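Local coordinates for protein putative diguanylate cyclase (GGDEF) with PAS/PAC domain (Rhodopseudomonas palustris, PDB 3LIF) that probably makes cyclic di-GMP from two GTP molecules as a membrane protein, of which this chain is the extracellular PDC-fold sensor domain, at residues T15-L20 and V236-D241; D206-T211 and T219-Y224; E26-T31 and R225-Y230. All blocks are in the same frame, centred on the assembly; numbering follows the deposited sequence. Where two conformers were deposited one is given.

Interaction 1. Residues T15-L20 and V236-D241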
loop_
_atom_site.group_PDB
_atom_site.type_symbol
_atom_site.label_atom_id
_atom_site.label_comp_id
_atom_site.label_asym_id
_atom_site.label_seq_id
_atom_site.Cartn_x
_atom_site.Cartn_y
_atom_site.Cartn_z
ATOM N N THR A 15 20.235 -1.798 -16.261
ATOM C CA THR A 15 19.460 -2.988 -16.455
ATOM C C THR A 15 19.059 -3.646 -15.118
ATOM O O THR A 15 17.972 -4.190 -15.014
ATOM C CB THR A 15 20.154 -3.969 -17.438
ATOM O OG1 THR A 15 20.147 -3.369 -18.717
ATOM C CG2 THR A 15 19.386 -5.274 -17.593
ATOM N N GLU A 16 19.899 -3.652 -14.094
ATOM C CA GLU A 16 19.480 -4.451 -12.944
ATOM C C GLU A 16 18.387 -3.711 -12.223
ATOM O O GLU A 16 17.471 -4.336 -11.691
ATOM C CB GLU A 16 20.591 -4.731 -11.946
ATOM C CG GLU A 16 21.780 -5.468 -12.488
ATOM C CD GLU A 16 23.008 -5.249 -11.589
ATOM O OE1 GLU A 16 22.948 -4.367 -10.663
ATOM O OE2 GLU A 16 24.019 -5.948 -11.812
HETATM N N MSE A 17 18.526 -2.385 -12.188
HETATM C CA MSE A 17 17.573 -1.513 -11.567
HETATM C C MSE A 17 16.257 -1.677 -12.294
HETATM O O MSE A 17 15.246 -1.916 -11.648
HETATM C CB MSE A 17 18.008 -0.064 -11.631
HETATM C CG MSE A 17 19.350 0.230 -11.003
HETATM SE SE MSE A 17 19.199 0.088 -9.114
HETATM C CE MSE A 17 19.148 2.047 -8.856
ATOM N N ARG A 18 16.246 -1.598 -13.623
ATOM C CA ARG A 18 14.966 -1.719 -14.314
ATOM C C ARG A 18 14.317 -3.066 -13.990
ATOM O O ARG A 18 13.107 -3.116 -13.770
ATOM C CB ARG A 18 15.026 -1.377 -15.829
ATOM C CG ARG A 18 15.402 0.071 -16.025
ATOM C CD ARG A 18 15.862 0.508 -17.445
ATOM N NE ARG A 18 14.750 1.194 -18.080
ATOM C CZ ARG A 18 14.734 2.435 -18.537
ATOM N NH1 ARG A 18 15.816 3.209 -18.533
ATOM N NH2 ARG A 18 13.599 2.891 -19.048
ATOM N N ASN A 19 15.088 -4.149 -13.882
ATOM C CA ASN A 19 14.425 -5.432 -13.575
ATOM C C ASN A 19 13.963 -5.408 -12.177
ATOM O O ASN A 19 12.912 -5.890 -11.882
ATOM C CB ASN A 19 15.290 -6.687 -13.807
ATOM C CG ASN A 19 15.889 -6.732 -15.225
ATOM O OD1 ASN A 19 16.900 -7.422 -15.457
ATOM N ND2 ASN A 19 15.305 -5.956 -16.173
ATOM N N LEU A 20 14.763 -4.840 -11.300
ATOM C CA LEU A 20 14.416 -4.861 -9.899
ATOM C C LEU A 20 13.031 -4.149 -9.631
ATOM O O LEU A 20 12.141 -4.680 -8.943
ATOM C CB LEU A 20 15.563 -4.252 -9.118
ATOM C CG LEU A 20 15.266 -4.291 -7.647
ATOM C CD1 LEU A 20 14.627 -5.625 -7.291
ATOM C CD2 LEU A 20 16.542 -3.996 -6.853
ATOM N N VAL A 236 13.193 2.292 -6.981
ATOM C CA VAL A 236 14.473 1.808 -6.407
ATOM C C VAL A 236 15.525 2.808 -6.758
ATOM O O VAL A 236 15.626 3.198 -7.914
ATOM C CB VAL A 236 15.085 0.597 -7.139
ATOM C CG1 VAL A 236 15.664 -0.348 -6.149
ATOM C CG2 VAL A 236 14.148 -0.103 -8.010
ATOM N N ALA A 237 16.385 3.141 -5.806
ATOM C CA ALA A 237 17.477 4.079 -6.062
ATOM C C ALA A 237 18.773 3.625 -5.418
ATOM O O ALA A 237 18.756 2.896 -4.428
ATOM C CB ALA A 237 17.125 5.428 -5.560
ATOM N N ARG A 238 19.893 4.033 -6.013
ATOM C CA ARG A 238 21.225 3.885 -5.402
ATOM C C ARG A 238 22.139 5.049 -5.740
ATOM O O ARG A 238 22.067 5.589 -6.829
ATOM C CB ARG A 238 21.894 2.530 -5.746
ATOM C CG ARG A 238 22.271 2.238 -7.188
ATOM C CD ARG A 238 23.420 1.149 -7.294
ATOM N NE ARG A 238 23.027 -0.268 -7.062
ATOM C CZ ARG A 238 22.817 -1.196 -8.030
ATOM N NH1 ARG A 238 22.952 -0.917 -9.325
ATOM N NH2 ARG A 238 22.459 -2.433 -7.730
ATOM N N THR A 239 22.977 5.456 -4.789
ATOM C CA THR A 239 24.044 6.404 -5.088
ATOM C C THR A 239 24.936 5.730 -6.082
ATOM O O THR A 239 25.066 4.516 -6.086
ATOM C CB THR A 239 24.877 6.841 -3.848
ATOM O OG1 THR A 239 25.188 5.706 -3.064
ATOM C CG2 THR A 239 24.103 7.769 -2.960
ATOM N N GLU A 240 25.521 6.532 -6.957
ATOM C CA GLU A 240 26.376 6.003 -8.001
ATOM C C GLU A 240 27.713 5.487 -7.493
ATOM O O GLU A 240 28.101 4.365 -7.826
ATOM C CB GLU A 240 26.704 7.053 -9.036
ATOM C CG GLU A 240 27.956 6.625 -9.772
ATOM C CD GLU A 240 28.237 7.466 -10.985
ATOM O OE1 GLU A 240 27.352 8.287 -11.363
ATOM O OE2 GLU A 240 29.340 7.299 -11.560
ATOM N N ASP A 241 28.417 6.320 -6.712
ATOM C CA ASP A 241 29.807 6.015 -6.293
ATOM C C ASP A 241 30.892 7.024 -6.851
ATOM O O ASP A 241 31.019 7.215 -8.076
ATOM C CB ASP A 241 30.185 4.556 -6.683
ATOM C CG ASP A 241 29.483 3.491 -5.826
ATOM O OD1 ASP A 241 28.374 3.699 -5.288
ATOM O OD2 ASP A 241 30.061 2.404 -5.703
#
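Met17, built as selenomethionine, fills the tight half of this contact by laying its terminal methyl on the strand backbone and its selenium on the Arg238 side chain. CE lies 3.5 Å from Arg238 CG and 3.8 Å from Ala237 C, and it reaches there because the chain is bent at both chi2 and chi3. The SE atom stands 3.9 Å above the guanidinium plane of Arg238, offset toward its rim, so that the charged group has a soft, polarisable atom over one face. Nearly one turn further along the helix, Leu20 CD2 meets Val236 CG1 at 3.8 Å, the two side chains crossing at about a right angle. In the PDC fold this is where the long N-terminal helix, residues 5-47, lies against the central strand of the second, PAS-like sheet; the short segments run nearly antiparallel, at 152°, with their axes 9.0 Å apart. Ser21 and Leu24 of the same helix also touch Val236, while Phe161 packs on Leu20. The outer side is looser and polar. Exposed Glu16 approaches the Arg238 guanidinium at its edge, near its plane; the carboxylate and guanidinium planes are 83° apart, and the salt bridge is long, 3.5 Å from OE1 to Arg238 NH2, with no hydrogen bond across the segments. Arg238 NH1 also makes a weak hydrogen bond to Ser13 OG, about one turn back along the helix from Met17.

Interaction 2. Residues D206-T211 and T219-Y224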
loop_
_atom_site.group_PDB
_atom_site.type_symbol
_atom_site.label_atom_id
_atom_site.label_comp_id
_atom_site.label_asym_id
_atom_site.label_seq_id
_atom_site.Cartn_x
_atom_site.Cartn_y
_atom_site.Cartn_z
ATOM N N ASP A 206 7.046 3.395 -16.547
ATOM C CA ASP A 206 8.424 3.764 -16.185
ATOM C C ASP A 206 9.361 4.355 -17.247
ATOM O O ASP A 206 9.000 4.412 -18.475
ATOM C CB ASP A 206 9.017 2.382 -15.996
ATOM C CG ASP A 206 8.823 1.507 -17.300
ATOM O OD1 ASP A 206 7.724 0.972 -17.595
ATOM O OD2 ASP A 206 9.754 1.431 -18.111
ATOM N N GLY A 207 10.618 4.643 -16.862
ATOM C CA GLY A 207 11.232 4.205 -15.640
ATOM C C GLY A 207 12.704 4.445 -15.201
ATOM O O GLY A 207 13.064 3.825 -14.197
ATOM N N TYR A 208 13.566 5.316 -15.762
ATOM C CA TYR A 208 14.936 5.451 -15.105
ATOM C C TYR A 208 15.748 6.740 -15.261
ATOM O O TYR A 208 15.958 7.151 -16.356
ATOM C CB TYR A 208 15.830 4.371 -15.653
ATOM C CG TYR A 208 17.183 4.175 -15.009
ATOM C CD1 TYR A 208 17.333 3.336 -13.899
ATOM C CD2 TYR A 208 18.338 4.754 -15.567
ATOM C CE1 TYR A 208 18.600 3.107 -13.314
ATOM C CE2 TYR A 208 19.618 4.549 -14.999
ATOM C CZ TYR A 208 19.739 3.713 -13.872
ATOM O OH TYR A 208 20.969 3.494 -13.304
ATOM N N TYR A 209 16.278 7.355 -14.210
ATOM C CA TYR A 209 16.913 8.674 -14.406
ATOM C C TYR A 209 17.686 9.206 -13.214
ATOM O O TYR A 209 17.687 8.616 -12.147
ATOM C CB TYR A 209 15.886 9.737 -14.817
ATOM C CG TYR A 209 14.816 9.981 -13.786
ATOM C CD1 TYR A 209 14.996 10.907 -12.784
ATOM C CD2 TYR A 209 13.630 9.255 -13.803
ATOM C CE1 TYR A 209 14.024 11.096 -11.826
ATOM C CE2 TYR A 209 12.660 9.443 -12.843
ATOM C CZ TYR A 209 12.848 10.363 -11.863
ATOM O OH TYR A 209 11.872 10.551 -10.885
ATOM N N LEU A 210 18.333 10.339 -13.351
ATOM C CA LEU A 210 19.198 10.743 -12.261
ATOM C C LEU A 210 18.515 11.783 -11.425
ATOM O O LEU A 210 17.895 12.639 -11.964
ATOM C CB LEU A 210 20.509 11.290 -12.804
ATOM C CG LEU A 210 21.443 11.735 -11.672
ATOM C CD1 LEU A 210 22.579 10.744 -11.394
ATOM C CD2 LEU A 210 21.987 13.153 -11.980
ATOM N N THR A 211 18.614 11.743 -10.109
ATOM C CA THR A 211 17.785 12.655 -9.321
ATOM C C THR A 211 18.327 12.817 -7.903
ATOM O O THR A 211 19.332 12.225 -7.532
ATOM C CB THR A 211 16.329 12.135 -9.283
ATOM O OG1 THR A 211 15.491 13.154 -8.789
ATOM C CG2 THR A 211 16.197 10.968 -8.365
ATOM N N THR A 219 22.719 12.318 -4.462
ATOM C CA THR A 219 22.452 12.123 -5.855
ATOM C C THR A 219 22.361 10.639 -6.123
ATOM O O THR A 219 23.238 9.902 -5.676
ATOM C CB THR A 219 23.621 12.631 -6.678
ATOM O OG1 THR A 219 23.610 14.050 -6.676
ATOM C CG2 THR A 219 23.510 12.192 -8.138
ATOM N N LYS A 220 21.336 10.190 -6.860
ATOM C CA LYS A 220 21.304 8.810 -7.282
ATOM C C LYS A 220 20.549 8.573 -8.544
ATOM O O LYS A 220 19.758 9.408 -8.970
ATOM C CB LYS A 220 20.729 7.914 -6.212
ATOM C CG LYS A 220 20.109 8.612 -5.061
ATOM C CD LYS A 220 19.899 7.621 -3.919
ATOM C CE LYS A 220 20.200 8.298 -2.603
ATOM N NZ LYS A 220 19.553 7.557 -1.491
ATOM N N TYR A 221 20.864 7.439 -9.162
ATOM C CA TYR A 221 20.053 6.894 -10.215
ATOM C C TYR A 221 18.846 6.201 -9.591
ATOM O O TYR A 221 18.992 5.456 -8.616
ATOM C CB TYR A 221 20.831 5.883 -11.038
ATOM C CG TYR A 221 21.708 6.534 -12.041
ATOM C CD1 TYR A 221 22.976 6.978 -11.687
ATOM C CD2 TYR A 221 21.272 6.746 -13.347
ATOM C CE1 TYR A 221 23.812 7.601 -12.591
ATOM C CE2 TYR A 221 22.124 7.379 -14.298
ATOM C CZ TYR A 221 23.399 7.806 -13.902
ATOM O OH TYR A 221 24.266 8.433 -14.805
ATOM N N LEU A 222 17.676 6.460 -10.180
ATOM C CA LEU A 222 16.395 5.953 -9.733
ATOM C C LEU A 222 15.630 5.271 -10.870
ATOM O O LEU A 222 15.489 5.782 -12.049
ATOM C CB LEU A 222 15.548 7.111 -9.190
ATOM C CG LEU A 222 14.095 6.841 -8.703
ATOM C CD1 LEU A 222 13.696 7.868 -7.693
ATOM C CD2 LEU A 222 13.083 6.780 -9.841
ATOM N N ALA A 223 15.118 4.105 -10.541
ATOM C CA ALA A 223 14.250 3.441 -11.481
ATOM C C ALA A 223 12.879 3.384 -10.791
ATOM O O ALA A 223 12.801 3.140 -9.569
ATOM C CB ALA A 223 14.759 2.061 -11.764
ATOM N N TYR A 224 11.824 3.627 -11.574
ATOM C CA TYR A 224 10.463 3.562 -11.093
ATOM C C TYR A 224 9.599 2.849 -12.085
ATOM O O TYR A 224 9.881 2.826 -13.279
ATOM C CB TYR A 224 9.885 4.949 -10.941
ATOM C CG TYR A 224 9.589 5.624 -12.260
ATOM C CD1 TYR A 224 8.387 5.394 -12.904
ATOM C CD2 TYR A 224 10.545 6.499 -12.888
ATOM C CE1 TYR A 224 8.083 6.026 -14.113
ATOM C CE2 TYR A 224 10.270 7.143 -14.086
ATOM C CZ TYR A 224 9.023 6.890 -14.694
ATOM O OH TYR A 224 8.658 7.472 -15.874
#
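Thr219 opens the return strand of an antiparallel beta hairpin by setting its CG2 3.7 Å from Leu210 CD1. This hairpin forms the edge of the second five-stranded sheet of the PDC fold, strand 206-212 being outermost. Lys220 pairs with Thr211 through two backbone bonds, Lys220 N to Thr211 O and Thr211 N to Lys220 O; its amine turns elsewhere, to Asp216 and Gly166. Tyr221 takes Leu210 CD1 over one ring face, a CH-pi contact of 3.9 Å to the ring centroid. The Tyr208 ring lies near parallel to that of Tyr221, planes 25° apart, but is slid so far that the rings barely overlap, with centroids 5.4 Å apart. Leu222 is the next hydrogen-bonded partner: its O receives Tyr209 N at 2.8 Å, in the carbonyl plane, and its N gives to Tyr209 O, while the two side chains lie side by side on the face that also carries Thr211. Ala223 is on the other face, its CB 3.6 Å from Tyr208 CD1 at the ring edge, where Met17 of the long helix also packs. At Tyr224, chi1 of 72° puts CG between the backbone N and the carbonyl carbon. Gly207, which follows a cis peptide bond, sets its CA over one face of the Tyr224 ring, 3.5 Å from the centroid. Tyr224 CE2 lies in plane at the edge of the Tyr209 ring, 3.5 Å from Tyr209 CE2, and Tyr224 OH bonds Ser204 O. An alanine here would probably take this ring from Gly207 CA and the Tyr209 edge, and leave the Ser204 carbonyl without this donor. Tyr224 N donates to Gly207 O at 2.9 Å, from 36° above the carbonyl plane.

Interaction 3. Residues E26-T31 and R225-Y230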
loop_
_atom_site.group_PDB
_atom_site.type_symbol
_atom_site.label_atom_id
_atom_site.label_comp_id
_atom_site.label_asym_id
_atom_site.label_seq_id
_atom_site.Cartn_x
_atom_site.Cartn_y
_atom_site.Cartn_z
ATOM N N GLU A 26 5.627 -6.195 -9.122
ATOM C CA GLU A 26 4.854 -7.419 -9.015
ATOM C C GLU A 26 4.608 -7.843 -7.615
ATOM O O GLU A 26 3.540 -8.326 -7.265
ATOM C CB GLU A 26 5.535 -8.559 -9.735
ATOM C CG GLU A 26 5.421 -8.377 -11.199
ATOM C CD GLU A 26 5.672 -9.672 -11.881
ATOM O OE1 GLU A 26 4.742 -10.153 -12.589
ATOM O OE2 GLU A 26 6.793 -10.239 -11.669
ATOM N N HIS A 27 5.620 -7.730 -6.809
ATOM C CA HIS A 27 5.389 -8.015 -5.429
ATOM C C HIS A 27 4.186 -7.183 -4.905
ATOM O O HIS A 27 3.377 -7.689 -4.094
ATOM C CB HIS A 27 6.615 -7.653 -4.679
ATOM C CG HIS A 27 6.487 -7.863 -3.231
ATOM N ND1 HIS A 27 6.161 -6.845 -2.364
ATOM C CD2 HIS A 27 6.703 -8.958 -2.472
ATOM C CE1 HIS A 27 6.175 -7.304 -1.129
ATOM N NE2 HIS A 27 6.505 -8.583 -1.164
ATOM N N ALA A 28 4.070 -5.916 -5.351
ATOM C CA ALA A 28 3.012 -5.069 -4.842
ATOM C C ALA A 28 1.760 -5.661 -5.407
ATOM O O ALA A 28 0.835 -6.014 -4.662
ATOM C CB ALA A 28 3.164 -3.630 -5.272
ATOM N N THR A 29 1.736 -5.826 -6.720
ATOM C CA THR A 29 0.549 -6.397 -7.308
ATOM C C THR A 29 0.121 -7.668 -6.573
ATOM O O THR A 29 -1.021 -7.806 -6.169
ATOM C CB THR A 29 0.668 -6.680 -8.786
ATOM O OG1 THR A 29 0.889 -5.452 -9.508
ATOM C CG2 THR A 29 -0.649 -7.294 -9.248
ATOM N N HIS A 30 1.030 -8.591 -6.364
ATOM C CA HIS A 30 0.646 -9.870 -5.772
ATOM C C HIS A 30 0.152 -9.646 -4.339
ATOM O O HIS A 30 -0.826 -10.284 -3.921
ATOM C CB HIS A 30 1.788 -10.928 -5.777
ATOM C CG HIS A 30 2.190 -11.426 -7.139
ATOM N ND1 HIS A 30 1.310 -11.521 -8.198
ATOM C CD2 HIS A 30 3.387 -11.876 -7.600
ATOM C CE1 HIS A 30 1.953 -11.984 -9.257
ATOM N NE2 HIS A 30 3.213 -12.208 -8.919
ATOM N N THR A 31 0.816 -8.755 -3.590
ATOM C CA THR A 31 0.418 -8.523 -2.191
ATOM C C THR A 31 -0.992 -7.914 -2.071
ATOM O O THR A 31 -1.831 -8.411 -1.332
ATOM C CB THR A 31 1.352 -7.592 -1.514
ATOM O OG1 THR A 31 2.681 -8.129 -1.579
ATOM C CG2 THR A 31 0.929 -7.406 -0.077
ATOM N N ARG A 225 8.502 2.327 -11.576
ATOM C CA ARG A 225 7.518 1.622 -12.373
ATOM C C ARG A 225 6.093 1.624 -11.749
ATOM O O ARG A 225 5.899 1.266 -10.571
ATOM C CB ARG A 225 7.989 0.170 -12.589
ATOM C CG ARG A 225 7.085 -0.611 -13.514
ATOM C CD ARG A 225 7.504 -2.025 -13.627
ATOM N NE ARG A 225 8.936 -2.117 -13.929
ATOM C CZ ARG A 225 9.454 -2.255 -15.159
ATOM N NH1 ARG A 225 8.671 -2.319 -16.224
ATOM N NH2 ARG A 225 10.761 -2.332 -15.319
ATOM N N ARG A 226 5.097 2.029 -12.535
ATOM C CA ARG A 226 3.692 1.884 -12.102
ATOM C C ARG A 226 3.459 0.448 -11.721
ATOM O O ARG A 226 3.930 -0.456 -12.415
ATOM C CB ARG A 226 2.706 2.237 -13.190
ATOM C CG ARG A 226 2.606 3.705 -13.344
ATOM C CD ARG A 226 1.302 4.103 -14.018
ATOM N NE ARG A 226 1.320 5.524 -14.371
ATOM C CZ ARG A 226 0.954 6.524 -13.561
ATOM N NH1 ARG A 226 1.021 7.748 -14.008
ATOM N NH2 ARG A 226 0.534 6.324 -12.325
ATOM N N VAL A 227 2.743 0.248 -10.621
ATOM C CA VAL A 227 2.384 -1.054 -10.168
ATOM C C VAL A 227 1.137 -1.571 -10.927
ATOM O O VAL A 227 0.038 -1.034 -10.902
ATOM C CB VAL A 227 2.095 -1.009 -8.681
ATOM C CG1 VAL A 227 1.308 -2.291 -8.217
ATOM C CG2 VAL A 227 3.350 -0.747 -7.927
ATOM N N SER A 228 1.309 -2.658 -11.615
ATOM C CA SER A 228 0.174 -3.161 -12.336
ATOM C C SER A 228 -1.113 -3.393 -11.464
ATOM O O SER A 228 -1.056 -3.997 -10.382
ATOM C CB SER A 228 0.592 -4.406 -13.102
ATOM O OG SER A 228 -0.572 -5.110 -13.382
ATOM N N ARG A 229 -2.252 -2.874 -11.941
ATOM C CA ARG A 229 -3.550 -3.246 -11.404
ATOM C C ARG A 229 -3.980 -2.505 -10.107
ATOM O O ARG A 229 -5.065 -2.802 -9.566
ATOM C CB ARG A 229 -3.550 -4.768 -11.201
ATOM C CG ARG A 229 -4.792 -5.473 -11.708
ATOM C CD ARG A 229 -4.540 -6.784 -12.429
ATOM N NE ARG A 229 -4.333 -7.899 -11.522
ATOM C CZ ARG A 229 -3.257 -8.678 -11.565
ATOM N NH1 ARG A 229 -2.300 -8.439 -12.458
ATOM N NH2 ARG A 229 -3.123 -9.683 -10.717
ATOM N N TYR A 230 -3.146 -1.586 -9.591
ATOM C CA TYR A 230 -3.463 -0.712 -8.436
ATOM C C TYR A 230 -2.779 0.636 -8.644
ATOM O O TYR A 230 -1.692 0.665 -9.195
ATOM C CB TYR A 230 -2.976 -1.313 -7.106
ATOM C CG TYR A 230 -3.573 -2.648 -6.885
ATOM C CD1 TYR A 230 -4.840 -2.766 -6.304
ATOM C CD2 TYR A 230 -2.928 -3.815 -7.323
ATOM C CE1 TYR A 230 -5.441 -3.974 -6.142
ATOM C CE2 TYR A 230 -3.555 -5.077 -7.164
ATOM C CZ TYR A 230 -4.822 -5.139 -6.580
ATOM O OH TYR A 230 -5.470 -6.344 -6.361
HETATM O O HOH W 1 2.986 -4.751 -10.949
#
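A type II beta turn from Val227 to Tyr230 bears on the long N-terminal helix at Thr29, whose hydroxyl reaches the turn. Thr29 OG1 donates to Ser228 O at 2.6 Å, lying in the carbonyl plane on a lone pair. One water lies 2.6 Å from Thr29 OG1, to which it donates, and 2.8 Å from Ser228 N, from which it accepts, so the hydroxyl is tied directly to the carbonyl and through the water to the amide of Ser228. This turn links the last two strands of the second PDC sheet, 219-226 and 232-239, and Val227 also packs on Leu232 and Val234 of the latter. On the helix side Val227 CG1 meets Ala28 CB at 3.7 Å, the buried apolar part of the contact. Toward solvent, Arg229, which takes the positive-phi position of the turn (82°), has a chain bent at chi2 and chi3. Thr29 CG2, the branch anti to the backbone N (chi1 -62°), sits 3.5 Å above one face of the Arg229 guanidinium, offset toward the rim. Tyr230 CE2 passes 3.9 Å from Thr29 O, and its OH hydrogen-bonds Gln33 NE2, one helical turn on.

How the interactions relate
Each contact has a buried part (Met17 and Val236; Ala223 and Tyr224; Ala28, Thr29 and Val227) and an exposed one (Glu16; Thr219 and Leu210; Ser228 and Arg229). Interactions 1 and 3 fix the same helix, 5-47, to the second sheet, with the contact centres about 18 Å apart: one against the central strand, by apolar and selenium contacts edged by a long salt bridge, the other against a turn, by a hydroxyl bond and a water. Interaction 2 is internal to the sheet, carried by backbone hydrogen bonds and aromatic packing. Val236 N and Arg238 N probably bond Ala223 O and Tyr221 O, joining it to interaction 1. Interaction 3 lies nearest the middle, its centre about 10 Å from the centre of the chain.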